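Local coordinates for protein chloride intracellular channel exc-4 (Caenorhabditis elegans, PDB 2YV9) that may insert into membranes to form chloride channels, and is required to regulate the size of the excretory canal lumen as the tube grows, at residues V63-E68 against G76-I81; E96-I101 against P111-D116; R128-F133 against H246-Q251; S180-L183 against S187-E190; I214-T219 against T270-V275. All coordinates share one frame; numbering follows the deposited sequence.

Contact 1: V63-E68 against G76-I81; sequences VNVNSE and GAQPPI. With CA (calcium ion), chain C.
Val65 is where 63-68 leans on the loop 76-81, and the chain reaches it straight off the end of an edge strand. Val63 still belongs to that strand, bonded through its backbone to Val24 and Ala26. Asn64 opens a type I turn: its OD1 accepts from Asn66 N at 3.0 Å, an Asx turn with the donor tilted from the carbonyl plane. Next comes Val65. With CG1 anti to its own carbonyl carbon (chi1 -62°), that methyl presses on the ring of Pro79, and Val65 CG1 to Pro79 CD is a tight 3.4 Å. The same side chain lies across the end of Gln78 at about a right angle. Behind this meeting stands the cis-proline loop of the thioredoxin fold: the peptide bond between Pro79 and Pro80 is cis, and the bent loop turns two carbonyls onto one calcium ion, which sits 2.9 Å from Gln78 O and 2.7 Å from Pro80 O. Thr92 O and a water complete the ligands found, and that water also donates to Pro79 O. Ser67, last before helix 68-74, closes the turn. Ser67 N (2.9 Å) and Ser67 OG (3.1 Å) both donate to Asn64 O, while the hydroxyl also caps Phe70 N. Glu68 then starts the helix, its OE2 hydrogen-bonded to Asn253 ND2 of the second subunit.

Contact 2: E96-I101 against P111-D116; sequences EIEGRI and PLFEKD
Ile101 and Leu112 mark the nearest approach of the two backbones, their CA atoms 9.2 Å apart, so side chains must fill the gap between helix 94-107 and the loop 111-116. In this glutathione S-transferase-like fold the helix belongs to the thioredoxin domain, and 111-116 is the linker that leads into helix 117-140 of the all-helical part. Phe113 does most of the bridging. Its ring reaches the helix between residues one turn apart: Phe113 CE1 meets the CG methylene of Glu98 at 3.8 Å, and Phe113 CE2 lies 3.9 Å from the backbone C of Ile101. Ile101 CG2, the branch anti to its own N, comes 4.0 Å from Phe113 CE2, and the two side chains cross at about a right angle. Without the phenyl ring, as with an alanine here, Glu98 CG and Ile101 CG2 would probably lose their aromatic neighbour, opening a gap between linker and helix. Phe102 also meets this ring, and Glu46 of helix 38-52 touches it. The carboxylate of Glu98 is occupied elsewhere: OE1 forms a salt bridge to Arg95 of the second subunit, whereas Glu98 OE2 and Lys115 NZ, of opposite charge, stay 5.7 Å apart. Beside the phenyl ring, Leu112 adds one apolar touch, its CD2 4.1 Å from Ile101 CG2.

Contact 3: R128-F133 against H246-Q251; sequences RNFKLF and HHYKEQ
Phe130 holds CG opposite its backbone N (chi1 170°), while Tyr248 turns CG opposite its carbonyl carbon (chi1 -71°), and these two settings swing the rings out from neighbouring helices until they meet. The pair is an offset edge-to-face stack. Phe130 offers its edge and Tyr248 its face, with the planes at 85° and the ring centroids 6.0 Å apart. The touch is made by single carbons, Phe130 CE2 and Tyr248 CE1, at 4.1 Å. Both residues are buried in the all-helical domain of the glutathione S-transferase-like fold, where helix 117-140 is joined here to helix 241-251, more than a hundred residues later in the chain. Helix 190-210 shares the interface: Ile205 touches both rings, and Ile202 packs on Phe130. Within its own helix, Tyr248 has His247 CD2 3.7 Å above the plane of its ring, over the centre. The buried phenol oxygen is satisfied: Tyr248 OH is hydrogen-bonded to Tyr127 OH and to His201 ND1, and the imidazole of His201 also stands nearly perpendicular to the tyrosine ring. Two residues earlier on helix 117-140, Arg128 forms salt bridges to Glu124 and to Glu88 of the second subunit.

Contact 4: S180-L183 against S187-E190; sequences SRYL and SMTE
Tyr182 lays one face of its ring over the peptide link between Ser187 and Met188 and over the first carbon of the Met188 side chain. The backbone N of Met188 sits 3.6 Å above the ring plane, offset toward the rim, and is the same distance from Tyr182 CD2. Further over the ring comes Met188 CB, in a CH-pi contact 4.1 Å from the centroid and only 14° off the normal. Tyr182 CB, for its part, rests against Ser187 O at 3.5 Å. Met188 keeps CG trans to its N (chi1 -170°), which carries the thioether away from the tyrosine, toward Met45 and Ala49 of helix 38-52. Both segments belong to the loop between helices 155-178 and 190-210. Thr189 is the N-cap of the second helix: Asp192 OD2 accepts from Thr189 N, one half of a capping box like that at this helix start in glutathione S-transferases, while Thr189 OG1 bonds weakly to Tyr191 N; Asp192 OD1 takes Leu183 N. Ser180 OG donates to Tyr182 O at 2.6 Å, nearly in line with the carbonyl. Putting a serine at Tyr182 would probably uncover the Met188 backbone and leave Thr231 OG1 without the phenol it bonds. Packed and hydrogen-bonded, the tyrosine is probably restrained from turning; ring packing and, through Asp192, polar bonds link the arms, without direct backbone pairing between the segments.

Contact 5: I214-T219 against T270-V275; sequences IPHNFT and TIPEKV
His216 and Pro272 meet obliquely, with the proline ring set over one face of the imidazole. Pro272 CG carries the contact: it stands 3.8 Å from the centroid of the His216 ring, 28° off the normal, a CH-pi contact displaced toward the rim so that the nearest ring atom is His216 NE2, 3.4 Å from Pro272 CG. Pro272 CB follows alongside, 3.7 Å from His216 CE1. Val275 comes in differently, at about a right angle to the histidine and low down on it. Its CG2, on the N side of its own backbone (CG1 being the branch trans to N, chi1 173°), rests 3.6 Å from His216 CB and 3.4 Å from the carbonyl oxygen His216 O. The histidine thus has one partner over its ring and another at its root.

Its position is set by a type I turn from Pro215 to Phe218, closed by Phe218 N to Pro215 O at 3.3 Å; Phe218 then forms the centre of an inverse gamma turn just before helix 219-228. Across the contact, Pro272 is the N-cap of helix 273-280, so the start of that late helix is packed against the lead-in to helix 219-228 in the all-helical domain. Trp222 touches both Pro272 and Val275. His216 NE2 is hydrogen-bonded to Asp213 OD2, which probably restrains the ring from turning over and would be expected to favour a protonated imidazole. The chemistry is therefore mixed: carbon packing joins the segments, while NE2 of the histidine finds its partner, Asp213, within its own loop.

In the fold
The calcium ion belongs to contact 1, and contact 2 stands close behind it: Ile97 CD1 lies 3.3 Å from Pro80 O, itself a calcium ligand, and the side chain of Glu98 is about 10 Å from the ion. Contact 2 passes directly into contact 4, since Leu112 O is 2.9 Å from Glu190 N in a probable hydrogen bond, so the linker touches both the thioredoxin-domain helix and the start of a helix of the helical domain. Contacts 3 and 5 lie within the helical domain, nearest atoms about 8 Å apart, and their segments alternate along the chain. Contact 5 is remote from the metal-binding contact 1, their centres about 37 Å apart. The second subunit reaches contacts 1, 2 and 3.

Contact 1: V63-E68 against G76-I81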
# COMPACT_ATOMS: atom_id res chain seq x y z
N VAL A 63 13.06 -2.48 9.11
CA VAL A 63 12.76 -1.28 9.86
C VAL A 63 11.72 -1.51 10.94
O VAL A 63 10.75 -2.25 10.79
CB VAL A 63 12.29 -0.16 8.89
CG1 VAL A 63 11.74 1.02 9.66
CG2 VAL A 63 13.42 0.27 8.00
N ASN A 64 11.91 -0.82 12.06
CA ASN A 64 10.94 -0.76 13.10
C ASN A 64 10.02 0.39 12.73
O ASN A 64 10.43 1.54 12.74
CB ASN A 64 11.67 -0.51 14.42
CG ASN A 64 10.77 -0.57 15.60
OD1 ASN A 64 9.58 -0.30 15.51
ND2 ASN A 64 11.35 -0.90 16.76
N VAL A 65 8.80 0.06 12.33
CA VAL A 65 7.86 1.08 11.88
C VAL A 65 7.52 2.10 12.95
O VAL A 65 6.92 3.15 12.66
CB VAL A 65 6.54 0.45 11.38
CG1 VAL A 65 6.79 -0.46 10.17
CG2 VAL A 65 5.85 -0.32 12.52
N ASN A 66 7.91 1.79 14.18
CA ASN A 66 7.66 2.68 15.30
C ASN A 66 8.83 3.62 15.58
O ASN A 66 8.68 4.53 16.40
CB ASN A 66 7.27 1.85 16.54
CG ASN A 66 5.86 1.26 16.41
OD1 ASN A 66 4.88 2.00 16.27
ND2 ASN A 66 5.76 -0.07 16.44
N SER A 67 9.96 3.45 14.88
CA SER A 67 11.11 4.36 15.07
C SER A 67 10.85 5.82 14.63
O SER A 67 10.27 6.06 13.58
CB SER A 67 12.33 3.85 14.34
OG SER A 67 12.18 4.05 12.96
N GLU A 68 11.32 6.78 15.43
CA GLU A 68 11.27 8.20 15.07
C GLU A 68 11.88 8.51 13.71
O GLU A 68 11.34 9.33 12.96
CB GLU A 68 11.99 9.06 16.14
CG GLU A 68 12.06 10.59 15.80
CD GLU A 68 12.77 11.42 16.88
OE1 GLU A 68 13.41 10.83 17.78
OE2 GLU A 68 12.70 12.68 16.82
N GLY A 76 5.17 8.79 7.64
CA GLY A 76 4.03 7.94 7.99
C GLY A 76 3.77 6.78 7.03
O GLY A 76 2.88 5.95 7.26
N ALA A 77 4.48 6.74 5.92
CA ALA A 77 4.31 5.61 5.02
C ALA A 77 4.81 4.36 5.69
O ALA A 77 5.76 4.42 6.49
CB ALA A 77 5.06 5.88 3.73
N GLN A 78 4.22 3.20 5.35
CA GLN A 78 4.61 1.94 5.96
C GLN A 78 5.29 1.03 4.95
O GLN A 78 4.99 1.14 3.72
CB GLN A 78 3.35 1.18 6.44
CG GLN A 78 2.59 1.93 7.55
CD GLN A 78 3.48 2.18 8.75
OE1 GLN A 78 3.77 3.34 9.11
NE2 GLN A 78 3.93 1.11 9.37
N PRO A 79 6.15 0.12 5.46
CA PRO A 79 6.68 -0.87 4.55
C PRO A 79 5.55 -1.69 4.00
O PRO A 79 4.50 -1.81 4.63
CB PRO A 79 7.59 -1.73 5.43
CG PRO A 79 7.88 -0.92 6.62
CD PRO A 79 6.67 -0.08 6.82
N PRO A 80 5.74 -2.23 2.78
CA PRO A 80 6.93 -2.09 1.94
C PRO A 80 7.07 -0.72 1.29
O PRO A 80 6.08 -0.07 0.89
CB PRO A 80 6.68 -3.11 0.83
CG PRO A 80 5.19 -3.19 0.75
CD PRO A 80 4.67 -3.00 2.10
N ILE A 81 8.32 -0.28 1.21
CA ILE A 81 8.70 0.95 0.55
C ILE A 81 9.94 0.60 -0.31
O ILE A 81 10.85 -0.08 0.17
CB ILE A 81 9.10 2.09 1.55
CG1 ILE A 81 7.86 2.59 2.26
CG2 ILE A 81 9.69 3.26 0.83
CD1 ILE A 81 8.20 3.37 3.52
CA CA C . 3.58 0.74 1.24
O HOH W 1 2.05 -0.42 3.11

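Contact 2: E96-I101 against P111-D116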
# COMPACT_ATOMS: atom_id res chain seq x y z
N GLU A 96 2.66 1.85 -6.91
CA GLU A 96 3.92 2.38 -7.44
C GLU A 96 5.02 1.31 -7.46
O GLU A 96 5.72 1.14 -8.46
CB GLU A 96 4.39 3.55 -6.57
CG GLU A 96 3.48 4.77 -6.59
CD GLU A 96 3.87 5.81 -5.52
OE1 GLU A 96 4.51 5.48 -4.50
OE2 GLU A 96 3.53 6.99 -5.72
N ILE A 97 5.14 0.54 -6.38
CA ILE A 97 6.19 -0.50 -6.27
C ILE A 97 5.89 -1.55 -7.32
O ILE A 97 6.77 -1.91 -8.10
CB ILE A 97 6.24 -1.13 -4.86
CG1 ILE A 97 6.59 -0.06 -3.80
CG2 ILE A 97 7.22 -2.30 -4.77
CD1 ILE A 97 6.35 -0.56 -2.34
N GLU A 98 4.66 -2.02 -7.38
CA GLU A 98 4.31 -3.06 -8.37
C GLU A 98 4.54 -2.54 -9.79
O GLU A 98 5.02 -3.27 -10.65
CB GLU A 98 2.87 -3.47 -8.28
CG GLU A 98 2.52 -4.66 -9.14
CD GLU A 98 1.06 -5.02 -8.98
OE1 GLU A 98 0.77 -5.95 -8.23
OE2 GLU A 98 0.18 -4.32 -9.53
N GLY A 99 4.14 -1.28 -10.01
CA GLY A 99 4.27 -0.62 -11.34
C GLY A 99 5.71 -0.63 -11.84
O GLY A 99 6.00 -0.92 -13.02
N ARG A 100 6.62 -0.32 -10.95
CA ARG A 100 8.04 -0.26 -11.34
C ARG A 100 8.57 -1.68 -11.63
O ARG A 100 9.31 -1.91 -12.60
CB ARG A 100 8.88 0.44 -10.27
CG ARG A 100 10.39 0.53 -10.63
CD ARG A 100 10.64 1.25 -11.98
NE ARG A 100 12.08 1.36 -12.18
CZ ARG A 100 12.72 1.17 -13.33
NH1 ARG A 100 12.06 0.87 -14.44
NH2 ARG A 100 14.05 1.26 -13.36
N ILE A 101 8.19 -2.65 -10.80
CA ILE A 101 8.65 -4.04 -11.00
C ILE A 101 8.02 -4.60 -12.28
O ILE A 101 8.70 -5.29 -13.04
CB ILE A 101 8.38 -4.92 -9.76
CG1 ILE A 101 9.00 -4.31 -8.50
CG2 ILE A 101 8.88 -6.37 -10.00
CD1 ILE A 101 8.51 -5.01 -7.21
N PRO A 111 8.38 -13.26 -17.53
CA PRO A 111 6.97 -13.60 -17.42
C PRO A 111 6.43 -13.59 -16.00
O PRO A 111 5.72 -14.51 -15.57
CB PRO A 111 6.94 -15.04 -17.97
CG PRO A 111 8.17 -15.59 -17.53
CD PRO A 111 9.19 -14.48 -17.70
N LEU A 112 6.74 -12.53 -15.28
CA LEU A 112 6.43 -12.47 -13.85
C LEU A 112 5.01 -12.02 -13.55
O LEU A 112 4.49 -12.33 -12.47
CB LEU A 112 7.45 -11.55 -13.18
CG LEU A 112 7.41 -11.31 -11.67
CD1 LEU A 112 7.56 -12.59 -10.86
CD2 LEU A 112 8.54 -10.30 -11.27
N PHE A 113 4.39 -11.27 -14.46
CA PHE A 113 3.06 -10.74 -14.22
C PHE A 113 2.10 -11.23 -15.24
O PHE A 113 2.37 -11.15 -16.46
CB PHE A 113 3.03 -9.23 -14.23
CG PHE A 113 3.76 -8.62 -13.08
CD1 PHE A 113 3.12 -8.41 -11.88
CD2 PHE A 113 5.10 -8.31 -13.20
CE1 PHE A 113 3.80 -7.85 -10.84
CE2 PHE A 113 5.80 -7.77 -12.16
CZ PHE A 113 5.16 -7.54 -10.98
N GLU A 114 0.98 -11.72 -14.72
CA GLU A 114 -0.16 -12.18 -15.53
C GLU A 114 -1.45 -11.76 -14.84
O GLU A 114 -1.43 -11.32 -13.70
CB GLU A 114 -0.13 -13.69 -15.66
CG GLU A 114 1.04 -14.26 -16.36
CD GLU A 114 1.13 -13.87 -17.80
OE1 GLU A 114 0.11 -13.39 -18.38
OE2 GLU A 114 2.23 -14.04 -18.35
N LYS A 115 -2.56 -11.81 -15.57
CA LYS A 115 -3.88 -11.57 -15.00
C LYS A 115 -4.71 -12.84 -15.03
O LYS A 115 -4.82 -13.53 -16.04
CB LYS A 115 -4.61 -10.43 -15.71
CG LYS A 115 -4.22 -9.05 -15.22
CD LYS A 115 -4.78 -8.76 -13.82
CE LYS A 115 -4.29 -7.41 -13.28
NZ LYS A 115 -4.04 -7.44 -11.81
N ASP A 116 -5.26 -13.21 -13.87
CA ASP A 116 -6.00 -14.45 -13.77
C ASP A 116 -7.01 -14.26 -12.67
O ASP A 116 -6.64 -14.21 -11.48
CB ASP A 116 -5.09 -15.60 -13.46
CG ASP A 116 -5.83 -16.92 -13.40
OD1 ASP A 116 -7.08 -16.91 -13.36
OD2 ASP A 116 -5.15 -17.95 -13.36

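Contact 3: R128-F133 against H246-Q251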
# COMPACT_ATOMS: atom_id res chain seq x y z
N ARG A 128 -9.11 -14.80 3.52
CA ARG A 128 -10.30 -14.26 4.23
C ARG A 128 -10.86 -15.29 5.22
O ARG A 128 -11.15 -14.98 6.41
CB ARG A 128 -11.32 -13.89 3.20
CG ARG A 128 -12.73 -13.58 3.67
CD ARG A 128 -13.50 -13.27 2.40
NE ARG A 128 -14.73 -14.00 2.28
CZ ARG A 128 -15.29 -14.37 1.14
NH1 ARG A 128 -14.77 -14.12 -0.08
NH2 ARG A 128 -16.46 -15.02 1.22
N ASN A 129 -11.03 -16.52 4.78
CA ASN A 129 -11.56 -17.51 5.71
C ASN A 129 -10.58 -17.88 6.84
O ASN A 129 -10.98 -18.15 7.97
CB ASN A 129 -12.06 -18.75 4.99
CG ASN A 129 -13.40 -18.50 4.33
OD1 ASN A 129 -13.53 -18.61 3.12
ND2 ASN A 129 -14.39 -18.20 5.12
N PHE A 130 -9.29 -17.90 6.52
CA PHE A 130 -8.24 -18.11 7.53
C PHE A 130 -8.37 -17.03 8.61
O PHE A 130 -8.38 -17.34 9.79
CB PHE A 130 -6.85 -18.06 6.90
CG PHE A 130 -5.71 -18.04 7.90
CD1 PHE A 130 -5.43 -19.12 8.71
CD2 PHE A 130 -4.92 -16.91 7.97
CE1 PHE A 130 -4.33 -19.06 9.60
CE2 PHE A 130 -3.84 -16.86 8.86
CZ PHE A 130 -3.56 -17.94 9.65
N LYS A 131 -8.44 -15.77 8.19
CA LYS A 131 -8.50 -14.65 9.18
C LYS A 131 -9.75 -14.79 10.06
O LYS A 131 -9.70 -14.56 11.31
CB LYS A 131 -8.51 -13.33 8.42
CG LYS A 131 -7.11 -12.98 7.85
CD LYS A 131 -7.10 -11.58 7.25
CE LYS A 131 -7.89 -11.51 5.95
NZ LYS A 131 -7.86 -10.10 5.36
N LEU A 132 -10.89 -15.12 9.44
CA LEU A 132 -12.12 -15.35 10.24
C LEU A 132 -11.92 -16.45 11.29
O LEU A 132 -12.32 -16.28 12.46
CB LEU A 132 -13.32 -15.69 9.38
CG LEU A 132 -13.72 -14.51 8.48
CD1 LEU A 132 -14.72 -14.95 7.38
CD2 LEU A 132 -14.32 -13.38 9.31
N PHE A 133 -11.30 -17.55 10.90
CA PHE A 133 -11.12 -18.68 11.81
C PHE A 133 -10.12 -18.30 12.92
O PHE A 133 -10.32 -18.58 14.12
CB PHE A 133 -10.60 -19.92 11.08
CG PHE A 133 -10.42 -21.10 11.98
CD1 PHE A 133 -11.44 -21.50 12.83
CD2 PHE A 133 -9.23 -21.84 12.00
CE1 PHE A 133 -11.26 -22.59 13.68
CE2 PHE A 133 -9.05 -22.89 12.85
CZ PHE A 133 -10.04 -23.28 13.70
N HIS A 246 4.61 -14.27 16.06
CA HIS A 246 4.54 -13.01 16.77
C HIS A 246 3.75 -11.93 16.05
O HIS A 246 3.04 -11.17 16.66
CB HIS A 246 5.95 -12.51 17.05
CG HIS A 246 5.99 -11.40 18.04
ND1 HIS A 246 6.09 -10.08 17.68
CD2 HIS A 246 5.90 -11.42 19.40
CE1 HIS A 246 6.09 -9.33 18.78
NE2 HIS A 246 5.97 -10.12 19.83
N HIS A 247 3.84 -11.94 14.71
CA HIS A 247 3.11 -11.00 13.90
C HIS A 247 1.63 -11.10 14.19
O HIS A 247 0.98 -10.07 14.43
CB HIS A 247 3.45 -11.27 12.41
CG HIS A 247 2.61 -10.52 11.43
ND1 HIS A 247 2.96 -9.28 10.94
CD2 HIS A 247 1.45 -10.86 10.81
CE1 HIS A 247 2.06 -8.89 10.05
NE2 HIS A 247 1.12 -9.82 9.97
N TYR A 248 1.09 -12.32 14.16
CA TYR A 248 -0.35 -12.51 14.36
C TYR A 248 -0.63 -12.29 15.85
O TYR A 248 -1.65 -11.72 16.19
CB TYR A 248 -0.84 -13.85 13.89
CG TYR A 248 -0.83 -13.94 12.38
CD1 TYR A 248 -1.90 -13.48 11.64
CD2 TYR A 248 0.28 -14.40 11.73
CE1 TYR A 248 -1.86 -13.53 10.26
CE2 TYR A 248 0.34 -14.48 10.37
CZ TYR A 248 -0.75 -14.03 9.63
OH TYR A 248 -0.67 -14.05 8.25
N LYS A 249 0.28 -12.72 16.72
CA LYS A 249 0.03 -12.50 18.17
C LYS A 249 -0.06 -11.02 18.52
O LYS A 249 -0.98 -10.63 19.25
CB LYS A 249 1.01 -13.29 19.05
CG LYS A 249 0.67 -14.75 19.04
CD LYS A 249 1.55 -15.61 19.92
CE LYS A 249 1.43 -15.25 21.36
NZ LYS A 249 1.93 -16.36 22.23
N GLU A 250 0.83 -10.20 17.97
CA GLU A 250 0.87 -8.78 18.30
C GLU A 250 -0.37 -8.01 17.84
O GLU A 250 -0.78 -7.04 18.51
CB GLU A 250 2.22 -8.10 17.90
CG GLU A 250 2.48 -7.83 16.41
CD GLU A 250 3.90 -7.24 16.10
OE1 GLU A 250 4.56 -6.72 17.04
OE2 GLU A 250 4.36 -7.29 14.90
N GLN A 251 -1.00 -8.46 16.75
CA GLN A 251 -2.26 -7.87 16.28
C GLN A 251 -3.55 -8.50 16.90
O GLN A 251 -4.53 -7.80 17.09
CB GLN A 251 -2.38 -7.91 14.74
CG GLN A 251 -1.17 -7.33 13.94
CD GLN A 251 -0.99 -5.81 14.05
OE1 GLN A 251 -1.92 -5.06 14.36
NE2 GLN A 251 0.23 -5.36 13.76

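Contact 4: S180-L183 against S187-E190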
# COMPACT_ATOMS: atom_id res chain seq x y z
N SER A 180 0.73 -27.74 -13.29
CA SER A 180 1.81 -26.77 -13.32
C SER A 180 2.64 -26.72 -12.04
O SER A 180 2.15 -27.06 -10.98
CB SER A 180 1.23 -25.37 -13.57
OG SER A 180 0.18 -25.09 -12.71
N ARG A 181 3.91 -26.34 -12.19
CA ARG A 181 4.85 -26.21 -11.08
C ARG A 181 4.44 -25.06 -10.18
O ARG A 181 4.45 -25.18 -8.91
CB ARG A 181 6.23 -25.87 -11.63
CG ARG A 181 7.31 -25.72 -10.59
CD ARG A 181 7.95 -27.05 -10.31
NE ARG A 181 8.84 -27.44 -11.41
CZ ARG A 181 9.23 -28.68 -11.69
NH1 ARG A 181 8.83 -29.72 -10.95
NH2 ARG A 181 10.04 -28.89 -12.73
N TYR A 182 4.19 -23.93 -10.84
CA TYR A 182 3.65 -22.74 -10.17
C TYR A 182 2.14 -22.66 -10.44
O TYR A 182 1.59 -23.54 -11.10
CB TYR A 182 4.47 -21.47 -10.56
CG TYR A 182 5.92 -21.55 -10.04
CD1 TYR A 182 6.23 -21.16 -8.72
CD2 TYR A 182 6.95 -22.03 -10.82
CE1 TYR A 182 7.52 -21.26 -8.21
CE2 TYR A 182 8.26 -22.14 -10.33
CZ TYR A 182 8.53 -21.74 -9.00
OH TYR A 182 9.80 -21.82 -8.49
N LEU A 183 1.44 -21.65 -9.91
CA LEU A 183 0.01 -21.62 -9.93
C LEU A 183 -0.51 -21.49 -11.35
O LEU A 183 -1.54 -22.08 -11.67
CB LEU A 183 -0.53 -20.47 -9.05
CG LEU A 183 -2.00 -20.44 -8.71
CD1 LEU A 183 -2.45 -21.66 -7.95
CD2 LEU A 183 -2.32 -19.18 -7.91
N SER A 187 6.53 -20.86 -14.59
CA SER A 187 7.28 -19.71 -14.14
C SER A 187 6.57 -19.08 -12.94
O SER A 187 5.32 -19.04 -12.88
CB SER A 187 7.38 -18.64 -15.21
OG SER A 187 8.39 -18.95 -16.12
N MET A 188 7.37 -18.61 -12.01
CA MET A 188 6.82 -17.90 -10.84
C MET A 188 6.18 -16.60 -11.30
O MET A 188 6.76 -15.89 -12.09
CB MET A 188 7.93 -17.58 -9.84
CG MET A 188 7.40 -17.06 -8.49
SD MET A 188 8.72 -16.58 -7.35
CE MET A 188 9.23 -15.04 -8.06
N THR A 189 4.97 -16.29 -10.78
CA THR A 189 4.29 -15.06 -11.11
C THR A 189 3.93 -14.33 -9.82
O THR A 189 4.12 -14.85 -8.73
CB THR A 189 2.99 -15.30 -11.92
OG1 THR A 189 2.01 -16.04 -11.15
CG2 THR A 189 3.29 -16.03 -13.26
N GLU A 190 3.34 -13.14 -9.97
CA GLU A 190 2.90 -12.36 -8.81
C GLU A 190 1.91 -13.16 -7.93
O GLU A 190 1.93 -13.05 -6.69
CB GLU A 190 2.35 -10.99 -9.21
CG GLU A 190 0.82 -10.91 -9.48
CD GLU A 190 0.44 -11.27 -10.88
OE1 GLU A 190 -0.69 -10.87 -11.31
OE2 GLU A 190 1.25 -11.96 -11.54

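Contact 5: I214-T219 against T270-V275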
# COMPACT_ATOMS: atom_id res chain seq x y z
N ILE A 214 -2.43 -28.21 7.15
CA ILE A 214 -3.05 -28.11 5.83
C ILE A 214 -3.32 -29.58 5.48
O ILE A 214 -2.42 -30.39 5.62
CB ILE A 214 -2.10 -27.43 4.83
CG1 ILE A 214 -1.94 -25.93 5.10
CG2 ILE A 214 -2.57 -27.68 3.37
CD1 ILE A 214 -0.87 -25.30 4.29
N PRO A 215 -4.58 -29.96 5.13
CA PRO A 215 -4.86 -31.40 5.04
C PRO A 215 -3.89 -32.19 4.18
O PRO A 215 -3.56 -31.77 3.06
CB PRO A 215 -6.28 -31.44 4.50
CG PRO A 215 -6.92 -30.15 5.03
CD PRO A 215 -5.80 -29.15 4.99
N HIS A 216 -3.46 -33.34 4.68
CA HIS A 216 -2.39 -34.13 4.05
C HIS A 216 -2.80 -34.84 2.74
O HIS A 216 -1.97 -35.30 1.96
CB HIS A 216 -1.88 -35.14 5.10
CG HIS A 216 -1.14 -34.49 6.21
ND1 HIS A 216 -0.48 -35.20 7.20
CD2 HIS A 216 -0.96 -33.18 6.51
CE1 HIS A 216 0.09 -34.36 8.03
NE2 HIS A 216 -0.17 -33.13 7.65
N ASN A 217 -4.10 -34.92 2.50
CA ASN A 217 -4.61 -35.56 1.28
C ASN A 217 -4.56 -34.63 0.06
O ASN A 217 -4.79 -35.07 -1.07
CB ASN A 217 -6.01 -36.11 1.51
CG ASN A 217 -7.05 -35.03 1.70
OD1 ASN A 217 -6.92 -34.19 2.57
ND2 ASN A 217 -8.10 -35.07 0.90
N PHE A 218 -4.28 -33.34 0.27
CA PHE A 218 -4.19 -32.37 -0.82
C PHE A 218 -2.78 -32.41 -1.44
O PHE A 218 -1.93 -31.52 -1.25
CB PHE A 218 -4.49 -30.97 -0.30
CG PHE A 218 -5.87 -30.80 0.26
CD1 PHE A 218 -6.92 -31.69 -0.04
CD2 PHE A 218 -6.14 -29.72 1.09
CE1 PHE A 218 -8.17 -31.50 0.52
CE2 PHE A 218 -7.39 -29.50 1.60
CZ PHE A 218 -8.41 -30.38 1.34
N THR A 219 -2.50 -33.47 -2.21
CA THR A 219 -1.15 -33.73 -2.67
C THR A 219 -0.56 -32.69 -3.62
O THR A 219 0.64 -32.39 -3.57
CB THR A 219 -1.10 -35.08 -3.41
OG1 THR A 219 -1.90 -36.02 -2.70
CG2 THR A 219 0.31 -35.58 -3.57
N THR A 270 9.24 -28.04 6.03
CA THR A 270 9.22 -29.49 6.09
C THR A 270 7.87 -29.99 5.69
O THR A 270 6.86 -29.61 6.28
CB THR A 270 9.51 -29.90 7.53
OG1 THR A 270 10.87 -29.54 7.82
CG2 THR A 270 9.30 -31.38 7.73
N ILE A 271 7.85 -30.86 4.70
CA ILE A 271 6.66 -31.51 4.23
C ILE A 271 6.38 -32.78 5.05
O ILE A 271 7.30 -33.54 5.35
CB ILE A 271 6.88 -31.95 2.75
CG1 ILE A 271 7.31 -30.74 1.90
CG2 ILE A 271 5.61 -32.63 2.22
CD1 ILE A 271 6.33 -29.56 1.91
N PRO A 272 5.11 -33.02 5.42
CA PRO A 272 4.86 -34.28 6.12
C PRO A 272 5.33 -35.52 5.33
O PRO A 272 5.32 -35.55 4.08
CB PRO A 272 3.34 -34.30 6.30
CG PRO A 272 2.96 -32.86 6.29
CD PRO A 272 3.88 -32.21 5.29
N GLU A 273 5.67 -36.56 6.10
CA GLU A 273 6.33 -37.72 5.52
C GLU A 273 5.52 -38.44 4.45
O GLU A 273 6.04 -38.80 3.38
CB GLU A 273 6.67 -38.73 6.64
CG GLU A 273 7.32 -40.03 6.17
CD GLU A 273 7.91 -40.79 7.33
OE1 GLU A 273 7.16 -41.58 7.94
OE2 GLU A 273 9.09 -40.51 7.67
N LYS A 274 4.27 -38.76 4.81
CA LYS A 274 3.39 -39.54 3.92
C LYS A 274 3.04 -38.70 2.72
O LYS A 274 2.86 -39.21 1.61
CB LYS A 274 2.12 -39.96 4.65
CG LYS A 274 1.15 -40.82 3.83
CD LYS A 274 1.83 -41.99 3.12
CE LYS A 274 0.82 -42.95 2.53
NZ LYS A 274 1.52 -44.15 1.98
N VAL A 275 2.98 -37.39 2.92
CA VAL A 275 2.68 -36.46 1.81
C VAL A 275 3.84 -36.41 0.83
O VAL A 275 3.66 -36.38 -0.38
CB VAL A 275 2.39 -35.05 2.33
CG1 VAL A 275 2.26 -34.04 1.15
CG2 VAL A 275 1.15 -35.05 3.22